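Local coordinates for odorant binding protein (AGAP007287-PA) (Anopheles gambiae, PDB 3PM2), which binds hydrophobic odorants and is thought to aid their capture and transport through the aqueous fluid around the olfactory dendrites of the mosquito, at residues A[11-16]-A[155-160]; A[90-95]-A[147-152]; A[98-103]-A[139-144]. All coordinates share one frame; numbering follows the deposited sequence.

Interaction 1: residues A[11-16]-A[155-160]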
loop_
_atom_site.group_PDB
_atom_site.type_symbol
_atom_site.label_atom_id
_atom_site.label_comp_id
_atom_site.label_asym_id
_atom_site.label_seq_id
_atom_site.Cartn_x
_atom_site.Cartn_y
_atom_site.Cartn_z
ATOM N N VAL A 11 -14.522 6.468 8.238
ATOM C CA VAL A 11 -15.795 6.233 7.567
ATOM C C VAL A 11 -15.673 4.996 6.688
ATOM O O VAL A 11 -14.608 4.767 6.112
ATOM C CB VAL A 11 -16.424 7.466 6.821
ATOM C CG1 VAL A 11 -16.375 8.744 7.651
ATOM C CG2 VAL A 11 -15.800 7.682 5.448
ATOM N N PRO A 12 -16.736 4.171 6.576
ATOM C CA PRO A 12 -16.642 2.979 5.720
ATOM C C PRO A 12 -16.719 3.278 4.219
ATOM O O PRO A 12 -16.620 2.341 3.428
ATOM C CB PRO A 12 -17.812 2.115 6.202
ATOM C CG PRO A 12 -18.811 3.086 6.702
ATOM C CD PRO A 12 -18.071 4.278 7.212
ATOM N N LYS A 13 -16.883 4.572 3.830
ATOM C CA LYS A 13 -16.954 5.029 2.434
ATOM C C LYS A 13 -15.792 4.454 1.626
ATOM O O LYS A 13 -14.630 4.503 2.065
ATOM C CB LYS A 13 -16.950 6.571 2.348
ATOM C CG LYS A 13 -17.393 7.143 1.002
ATOM C CD LYS A 13 -17.390 8.656 1.045
ATOM C CE LYS A 13 -18.300 9.282 0.017
ATOM N NZ LYS A 13 -17.690 9.275 -1.335
ATOM N N ASN A 14 -16.134 3.850 0.480
ATOM C CA ASN A 14 -15.201 3.248 -0.474
ATOM C C ASN A 14 -14.360 4.384 -1.070
ATOM O O ASN A 14 -14.922 5.386 -1.501
ATOM C CB ASN A 14 -16.004 2.507 -1.543
ATOM C CG ASN A 14 -15.230 1.926 -2.694
ATOM O OD1 ASN A 14 -14.073 1.504 -2.571
ATOM N ND2 ASN A 14 -15.889 1.847 -3.847
ATOM N N ALA A 15 -13.017 4.263 -1.019
ATOM C CA ALA A 15 -12.110 5.313 -1.489
ATOM C C ALA A 15 -12.331 5.707 -2.953
ATOM O O ALA A 15 -12.148 6.879 -3.289
ATOM C CB ALA A 15 -10.671 4.910 -1.263
ATOM N N ALA A 16 -12.747 4.742 -3.809
ATOM C CA ALA A 16 -13.058 4.950 -5.229
ATOM C C ALA A 16 -14.133 6.026 -5.409
ATOM O O ALA A 16 -14.157 6.701 -6.434
ATOM C CB ALA A 16 -13.513 3.647 -5.858
ATOM N N THR A 155 -13.755 13.965 -4.979
ATOM C CA THR A 155 -15.078 14.313 -4.438
ATOM C C THR A 155 -14.844 15.183 -3.189
ATOM O O THR A 155 -14.294 14.698 -2.203
ATOM C CB THR A 155 -15.874 13.025 -4.141
ATOM O OG1 THR A 155 -15.953 12.223 -5.321
ATOM C CG2 THR A 155 -17.268 13.301 -3.618
ATOM N N VAL A 156 -15.217 16.468 -3.262
ATOM C CA VAL A 156 -15.005 17.421 -2.176
ATOM C C VAL A 156 -16.180 17.408 -1.208
ATOM O O VAL A 156 -17.132 18.167 -1.360
ATOM C CB VAL A 156 -14.620 18.834 -2.701
ATOM C CG1 VAL A 156 -14.339 19.810 -1.558
ATOM C CG2 VAL A 156 -13.421 18.756 -3.650
ATOM N N ASN A 157 -16.125 16.490 -0.215
ATOM C CA ASN A 157 -17.138 16.395 0.840
ATOM C C ASN A 157 -16.468 16.015 2.161
ATOM O O ASN A 157 -15.284 15.680 2.166
ATOM C CB ASN A 157 -18.314 15.462 0.460
ATOM C CG ASN A 157 -18.014 13.996 0.292
ATOM O OD1 ASN A 157 -16.930 13.524 0.570
ATOM N ND2 ASN A 157 -19.010 13.223 -0.095
ATOM N N ASP A 158 -17.208 16.109 3.274
ATOM C CA ASP A 158 -16.720 15.797 4.619
ATOM C C ASP A 158 -16.143 14.414 4.764
ATOM O O ASP A 158 -15.105 14.257 5.422
ATOM C CB ASP A 158 -17.843 16.001 5.666
ATOM C CG ASP A 158 -18.176 17.452 5.953
ATOM O OD1 ASP A 158 -17.427 18.337 5.484
ATOM O OD2 ASP A 158 -19.183 17.705 6.659
ATOM N N ASP A 159 -16.816 13.401 4.192
ATOM C CA ASP A 159 -16.361 12.019 4.306
ATOM C C ASP A 159 -15.045 11.771 3.583
ATOM O O ASP A 159 -14.183 11.047 4.098
ATOM C CB ASP A 159 -17.444 11.062 3.833
ATOM C CG ASP A 159 -18.557 10.849 4.838
ATOM O OD1 ASP A 159 -18.551 11.527 5.898
ATOM O OD2 ASP A 159 -19.438 10.027 4.562
ATOM N N CYS A 160 -14.882 12.395 2.407
ATOM C CA CYS A 160 -13.634 12.273 1.660
ATOM C C CYS A 160 -12.535 13.101 2.298
ATOM O O CYS A 160 -11.386 12.727 2.169
ATOM C CB CYS A 160 -13.838 12.611 0.186
ATOM S SG CYS A 160 -14.850 11.394 -0.702
#
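Asn157 OD1 accepts a hydrogen bond of 3.0 Å from Cys160 N, and the side chains of both residues are met by Lys13 from the other segment. Asn157 is the N-cap of helix 158-167, and this bond caps the helix start in a mainly helical odorant-binding protein of the C-plus class. Its CG sits between the backbone N and the carbonyl carbon (chi1 66°). OD1 reaches Cys160 N, whose N-H points at it with an angle of 153°, and the donor is tilted 25° from the carbonyl plane. The other branch of the amide, ND2, faces the loop. Lys13 CE approaches it tip to tip at 4.0 Å.

Lys13 spans the gap with a nearly straight chain that bends only at its end. Its CD rests on Asp159 CB at 3.7 Å, and the two side chains cross obliquely. The ammonium stays well away from the carboxylate, with NZ and Asp159 OD2 6.2 Å apart. Any attraction between the two charges would therefore act at a distance. A long, weak ion pair joins Lys13 to Glu17.

Val11 touches the same aspartate with both methyls. CG1 lies 3.9 Å from Asp159 OD1, and CG2 lies 4.0 Å from Asp159 O. Further along the helix, Val11 also packs on Lys162 and Leu163.

The contact is at the surface, and it brings the N-terminal loop against the start of the last helix. Covalent support is close by: Cys160 forms a disulfide with Cys18, soon after the loop segment. Thr155 OG1 adds a hydrogen bond to the carbonyl of Glu17. The ammonium of Lys13 ends beside the disulfide, with NZ 3.6 Å from Cys160 SG.

Interaction 2: residues A[90-95]-A[147-152]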
loop_
_atom_site.group_PDB
_atom_site.type_symbol
_atom_site.label_atom_id
_atom_site.label_comp_id
_atom_site.label_asym_id
_atom_site.label_seq_id
_atom_site.Cartn_x
_atom_site.Cartn_y
_atom_site.Cartn_z
ATOM N N PRO A 90 -5.320 12.136 -18.414
ATOM C CA PRO A 90 -3.888 12.139 -18.786
ATOM C C PRO A 90 -2.927 12.571 -17.697
ATOM O O PRO A 90 -1.736 12.254 -17.776
ATOM C CB PRO A 90 -3.827 13.048 -20.015
ATOM C CG PRO A 90 -5.058 13.885 -19.943
ATOM C CD PRO A 90 -6.105 13.027 -19.293
ATOM N N GLU A 91 -3.436 13.261 -16.670
ATOM C CA GLU A 91 -2.646 13.682 -15.504
ATOM C C GLU A 91 -2.011 12.486 -14.779
ATOM O O GLU A 91 -0.938 12.620 -14.193
ATOM C CB GLU A 91 -3.521 14.427 -14.497
ATOM C CG GLU A 91 -3.996 15.792 -14.977
ATOM C CD GLU A 91 -5.214 15.830 -15.880
ATOM O OE1 GLU A 91 -5.677 14.762 -16.338
ATOM O OE2 GLU A 91 -5.670 16.952 -16.185
ATOM N N TRP A 92 -2.678 11.329 -14.814
ATOM C CA TRP A 92 -2.215 10.125 -14.123
ATOM C C TRP A 92 -0.891 9.519 -14.570
ATOM O O TRP A 92 -0.220 8.911 -13.738
ATOM C CB TRP A 92 -3.319 9.085 -14.030
ATOM C CG TRP A 92 -4.428 9.474 -13.087
ATOM C CD1 TRP A 92 -5.712 9.786 -13.427
ATOM C CD2 TRP A 92 -4.361 9.559 -11.649
ATOM N NE1 TRP A 92 -6.454 10.052 -12.294
ATOM C CE2 TRP A 92 -5.641 9.959 -11.193
ATOM C CE3 TRP A 92 -3.321 9.422 -10.708
ATOM C CZ2 TRP A 92 -5.935 10.142 -9.837
ATOM C CZ3 TRP A 92 -3.617 9.593 -9.352
ATOM C CH2 TRP A 92 -4.904 9.964 -8.931
ATOM N N ASN A 93 -0.478 9.722 -15.838
ATOM C CA ASN A 93 0.798 9.190 -16.334
ATOM C C ASN A 93 1.974 9.681 -15.487
ATOM O O ASN A 93 2.676 8.854 -14.889
ATOM C CB ASN A 93 1.012 9.528 -17.816
ATOM C CG ASN A 93 2.260 8.907 -18.374
ATOM O OD1 ASN A 93 3.318 9.540 -18.451
ATOM N ND2 ASN A 93 2.172 7.640 -18.719
ATOM N N LYS A 94 2.154 11.025 -15.413
ATOM C CA LYS A 94 3.224 11.667 -14.646
ATOM C C LYS A 94 3.075 11.456 -13.153
ATOM O O LYS A 94 4.080 11.238 -12.485
ATOM C CB LYS A 94 3.325 13.176 -14.944
ATOM C CG LYS A 94 4.718 13.756 -14.692
ATOM C CD LYS A 94 5.672 13.468 -15.860
ATOM C CE LYS A 94 6.937 12.787 -15.397
ATOM N NZ LYS A 94 7.596 12.041 -16.504
ATOM N N ILE A 95 1.841 11.555 -12.622
ATOM C CA ILE A 95 1.593 11.362 -11.195
ATOM C C ILE A 95 2.061 9.959 -10.800
ATOM O O ILE A 95 2.792 9.822 -9.829
ATOM C CB ILE A 95 0.104 11.589 -10.837
ATOM C CG1 ILE A 95 -0.312 13.069 -11.068
ATOM C CG2 ILE A 95 -0.158 11.151 -9.399
ATOM C CD1 ILE A 95 -1.847 13.351 -10.804
ATOM N N ALA A 147 -3.449 11.080 -2.582
ATOM C CA ALA A 147 -3.081 12.459 -2.198
ATOM C C ALA A 147 -2.819 13.376 -3.403
ATOM O O ALA A 147 -3.050 14.584 -3.329
ATOM C CB ALA A 147 -1.844 12.426 -1.304
ATOM N N GLU A 148 -2.351 12.803 -4.515
ATOM C CA GLU A 148 -2.028 13.558 -5.726
ATOM C C GLU A 148 -3.231 13.755 -6.652
ATOM O O GLU A 148 -3.131 14.442 -7.673
ATOM C CB GLU A 148 -0.884 12.879 -6.492
ATOM C CG GLU A 148 0.462 12.918 -5.795
ATOM C CD GLU A 148 1.103 14.275 -5.648
ATOM O OE1 GLU A 148 0.595 15.258 -6.231
ATOM O OE2 GLU A 148 2.117 14.356 -4.926
ATOM N N CYS A 149 -4.355 13.146 -6.310
ATOM C CA CYS A 149 -5.572 13.268 -7.114
ATOM C C CYS A 149 -5.908 14.741 -7.453
ATOM O O CYS A 149 -6.031 15.543 -6.531
ATOM C CB CYS A 149 -6.746 12.582 -6.428
ATOM S SG CYS A 149 -8.236 12.482 -7.465
ATOM N N PRO A 150 -6.008 15.121 -8.749
ATOM C CA PRO A 150 -6.408 16.512 -9.086
ATOM C C PRO A 150 -7.758 16.854 -8.448
ATOM O O PRO A 150 -8.643 16.005 -8.433
ATOM C CB PRO A 150 -6.555 16.480 -10.615
ATOM C CG PRO A 150 -5.694 15.309 -11.058
ATOM C CD PRO A 150 -5.859 14.295 -9.967
ATOM N N ALA A 151 -7.930 18.091 -7.937
ATOM C CA ALA A 151 -9.181 18.516 -7.275
ATOM C C ALA A 151 -10.399 18.275 -8.194
ATOM O O ALA A 151 -11.444 17.873 -7.709
ATOM C CB ALA A 151 -9.108 19.986 -6.902
ATOM N N LYS A 152 -10.217 18.410 -9.514
ATOM C CA LYS A 152 -11.298 18.212 -10.497
ATOM C C LYS A 152 -11.793 16.747 -10.533
ATOM O O LYS A 152 -12.884 16.498 -11.042
ATOM C CB LYS A 152 -10.912 18.733 -11.901
ATOM C CG LYS A 152 -9.789 17.970 -12.604
ATOM C CD LYS A 152 -9.582 18.446 -14.033
ATOM C CE LYS A 152 -8.646 17.525 -14.786
ATOM N NZ LYS A 152 -8.371 18.001 -16.169
HETATM O O HOH W 1 -7.978 15.594 -17.531
#
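Glu91 and Lys152 reach toward each other tip to tip and form a salt bridge. Lys152 NZ donates to Glu91 OE2 at 2.9 Å, coming from above the carboxylate plane, 36° out of it. The Glu91 chain bends at chi2 (82°), which takes CD out of the plane of CA, CB and CG. Lys152 runs extended beyond CG, and its CE also lies close to OE2. Water 1 completes a second, indirect link between the two groups. It donates to Glu91 OE1 at 2.7 Å and accepts from Lys152 NZ at 2.8 Å. The ammonium is thus held by one carboxylate oxygen directly and by the other through the water.

The apolar contacts centre on Trp92, Ile95 and Pro150. Pro150 CD stands 4.0 Å above the indole plane, offset toward the rim. Ile95 CD1 is over the same side, also toward the rim, and so lies near both the ring and the proline. Pro150 CG meets the aliphatic root of Glu91 at CB. Ile95 CG2 packs on Glu148 CB at 3.5 Å.

These pairs join the N-terminal end of helix 92-109 to the loop that leaves helix 133-147, in a helical fold tied by disulfides. One of those disulfides, Cys149 to Cys19, anchors the loop. Trp92 is buried here, and it also touches Cys19, Pro22 and Leu153, as well as Thr85 of helix 74-85.

The sulfur contact is a Cys sulfur-aromatic one. Cys149 SG lies 5.3 Å from the centroid of the six-membered ring of Trp92, 74° off the ring normal. The nearest atom of the indole to this sulfur is CZ2. Its neighbour CH2 lies 3.8 Å from Cys149 CA.

Interaction 3: residues A[98-103]-A[139-144]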
loop_
_atom_site.group_PDB
_atom_site.type_symbol
_atom_site.label_atom_id
_atom_site.label_comp_id
_atom_site.label_asym_id
_atom_site.label_seq_id
_atom_site.Cartn_x
_atom_site.Cartn_y
_atom_site.Cartn_z
ATOM N N ASP A 98 5.983 9.608 -11.072
ATOM C CA ASP A 98 6.563 10.315 -9.934
ATOM C C ASP A 98 6.354 9.520 -8.635
ATOM O O ASP A 98 7.284 9.423 -7.831
ATOM C CB ASP A 98 5.971 11.734 -9.786
ATOM C CG ASP A 98 6.400 12.767 -10.840
ATOM O OD1 ASP A 98 7.159 12.398 -11.775
ATOM O OD2 ASP A 98 5.965 13.943 -10.733
ATOM N N ALA A 99 5.144 8.944 -8.446
ATOM C CA ALA A 99 4.812 8.156 -7.249
ATOM C C ALA A 99 5.737 6.928 -7.129
ATOM O O ALA A 99 6.283 6.700 -6.057
ATOM C CB ALA A 99 3.362 7.718 -7.305
ATOM N N ILE A 100 5.978 6.214 -8.242
ATOM C CA ILE A 100 6.864 5.040 -8.274
ATOM C C ILE A 100 8.298 5.441 -7.912
ATOM O O ILE A 100 8.928 4.785 -7.080
ATOM C CB ILE A 100 6.775 4.284 -9.626
ATOM C CG1 ILE A 100 5.373 3.694 -9.861
ATOM C CG2 ILE A 100 7.859 3.179 -9.708
ATOM C CD1 ILE A 100 5.102 3.268 -11.309
ATOM N N ASP A 101 8.787 6.536 -8.499
ATOM C CA ASP A 101 10.140 7.024 -8.228
ATOM C C ASP A 101 10.307 7.360 -6.738
ATOM O O ASP A 101 11.279 6.934 -6.120
ATOM C CB ASP A 101 10.465 8.236 -9.108
ATOM C CG ASP A 101 11.948 8.468 -9.246
ATOM O OD1 ASP A 101 12.667 7.515 -9.671
ATOM O OD2 ASP A 101 12.404 9.586 -8.919
ATOM N N GLY A 102 9.351 8.091 -6.183
ATOM C CA GLY A 102 9.392 8.503 -4.781
ATOM C C GLY A 102 9.312 7.351 -3.802
ATOM O O GLY A 102 9.971 7.390 -2.758
ATOM N N CYS A 103 8.505 6.327 -4.128
ATOM C CA CYS A 103 8.323 5.151 -3.260
ATOM C C CYS A 103 9.535 4.251 -3.242
ATOM O O CYS A 103 9.941 3.809 -2.166
ATOM C CB CYS A 103 7.037 4.399 -3.598
ATOM S SG CYS A 103 5.540 5.372 -3.265
ATOM N N ALA A 139 1.986 0.336 0.150
ATOM C CA ALA A 139 1.415 1.315 1.072
ATOM C C ALA A 139 1.672 2.723 0.561
ATOM O O ALA A 139 0.742 3.525 0.478
ATOM C CB ALA A 139 2.019 1.159 2.468
ATOM N N CYS A 140 2.927 3.010 0.194
ATOM C CA CYS A 140 3.366 4.294 -0.327
ATOM C C CYS A 140 2.639 4.614 -1.644
ATOM O O CYS A 140 2.175 5.743 -1.827
ATOM C CB CYS A 140 4.879 4.284 -0.508
ATOM S SG CYS A 140 5.541 5.789 -1.244
ATOM N N MET A 141 2.523 3.635 -2.547
ATOM C CA MET A 141 1.839 3.876 -3.821
ATOM C C MET A 141 0.399 4.322 -3.621
ATOM O O MET A 141 -0.025 5.342 -4.175
ATOM C CB MET A 141 1.923 2.674 -4.758
ATOM C CG MET A 141 3.255 2.555 -5.488
ATOM S SD MET A 141 3.789 4.007 -6.438
ATOM C CE MET A 141 2.441 4.097 -7.673
ATOM N N GLY A 142 -0.349 3.557 -2.847
ATOM C CA GLY A 142 -1.742 3.880 -2.601
ATOM C C GLY A 142 -1.942 5.240 -1.963
ATOM O O GLY A 142 -2.811 6.010 -2.402
ATOM N N MET A 143 -1.147 5.550 -0.923
ATOM C CA MET A 143 -1.302 6.837 -0.219
ATOM C C MET A 143 -0.933 8.006 -1.119
ATOM O O MET A 143 -1.641 9.007 -1.122
ATOM C CB MET A 143 -0.457 6.870 1.073
ATOM C CG MET A 143 -0.944 5.849 2.099
ATOM S SD MET A 143 0.055 5.848 3.633
ATOM C CE MET A 143 1.521 5.285 3.087
ATOM N N THR A 144 0.172 7.871 -1.864
ATOM C CA THR A 144 0.646 8.942 -2.758
ATOM C C THR A 144 -0.344 9.195 -3.904
ATOM O O THR A 144 -0.635 10.362 -4.191
ATOM C CB THR A 144 2.056 8.630 -3.293
ATOM O OG1 THR A 144 2.948 8.403 -2.183
ATOM C CG2 THR A 144 2.589 9.744 -4.206
HETATM O O HOH W 2 5.898 8.724 -4.023
#
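Cys103 and Cys140 are joined by a disulfide, with SG to SG at 2.1 Å. Its chi3 of -82° gives the bridge a left-handed twist. Each sulfur is set differently on its own helix. Cys140 SG is anti to its backbone N (chi1 177°), whereas Cys103 SG is anti to its carbonyl carbon. Cys103 SG also touches the Met141 sulfur, with SD at 3.9 Å.

Met141 reaches across to the other helix, its chain bent at chi2 and chi3. The sulfur lies against the peptide between Ala99 and Ile100, with SD 3.6 Å from Ala99 C. The methyl CE touches two apolar groups, Ile100 CG1 at 3.7 Å and Ala99 CB at 3.8 Å. Ala99 CB meets Thr144 CG2 as well, also at 3.8 Å, so the small alanine receives two groups from the partner helix.

An interhelical disulfide thus joins two helices of the helical odorant-binding fold. Helices 92-109 and 133-147 run roughly antiparallel here, with 140° between their N-to-C directions. Their local axes come within 9.3 Å.

Behind the first shell, Thr144 is held by its own helix. Its OG1 donates to Cys140 O at 2.8 Å. Thr144 N bonds the same carbonyl from the opposite face of its plane, so two donors grip the oxygen. This keeps the threonine methyl turned to Ala99. Water 2 donates to Ala99 O and, more weakly, to Thr144 OG1.

Helix 74-85 also packs on Ile100 and Met141. Ile100 touches its Arg74, Leu77 and Thr78, and Met141 touches its Tyr81. Arg74 NH2 also makes a salt bridge with Asp101 OD1, on the same helix as Ala99 and Cys103.

Interaction 3 is the buried contact, its centre about 9 Å from the centre of the chain. Interactions 1 and 2 lie at the surface, their centres about 18 Å from it. Interactions 2 and 3 share helix 92-109: interaction 2 joins its start to the loop after helix 133-147, and interaction 3 joins its middle to that helix. Interaction 1 instead holds the N-terminal loop to helix 158-167. Along the chain the three are nested, with 3 innermost and 1 outermost. Only in interaction 3 does the disulfide itself cross between the segments. Interaction 2 adds a direct salt bridge to its apolar contacts, with water bridging the same two groups. Interaction 1 relies on van der Waals contacts.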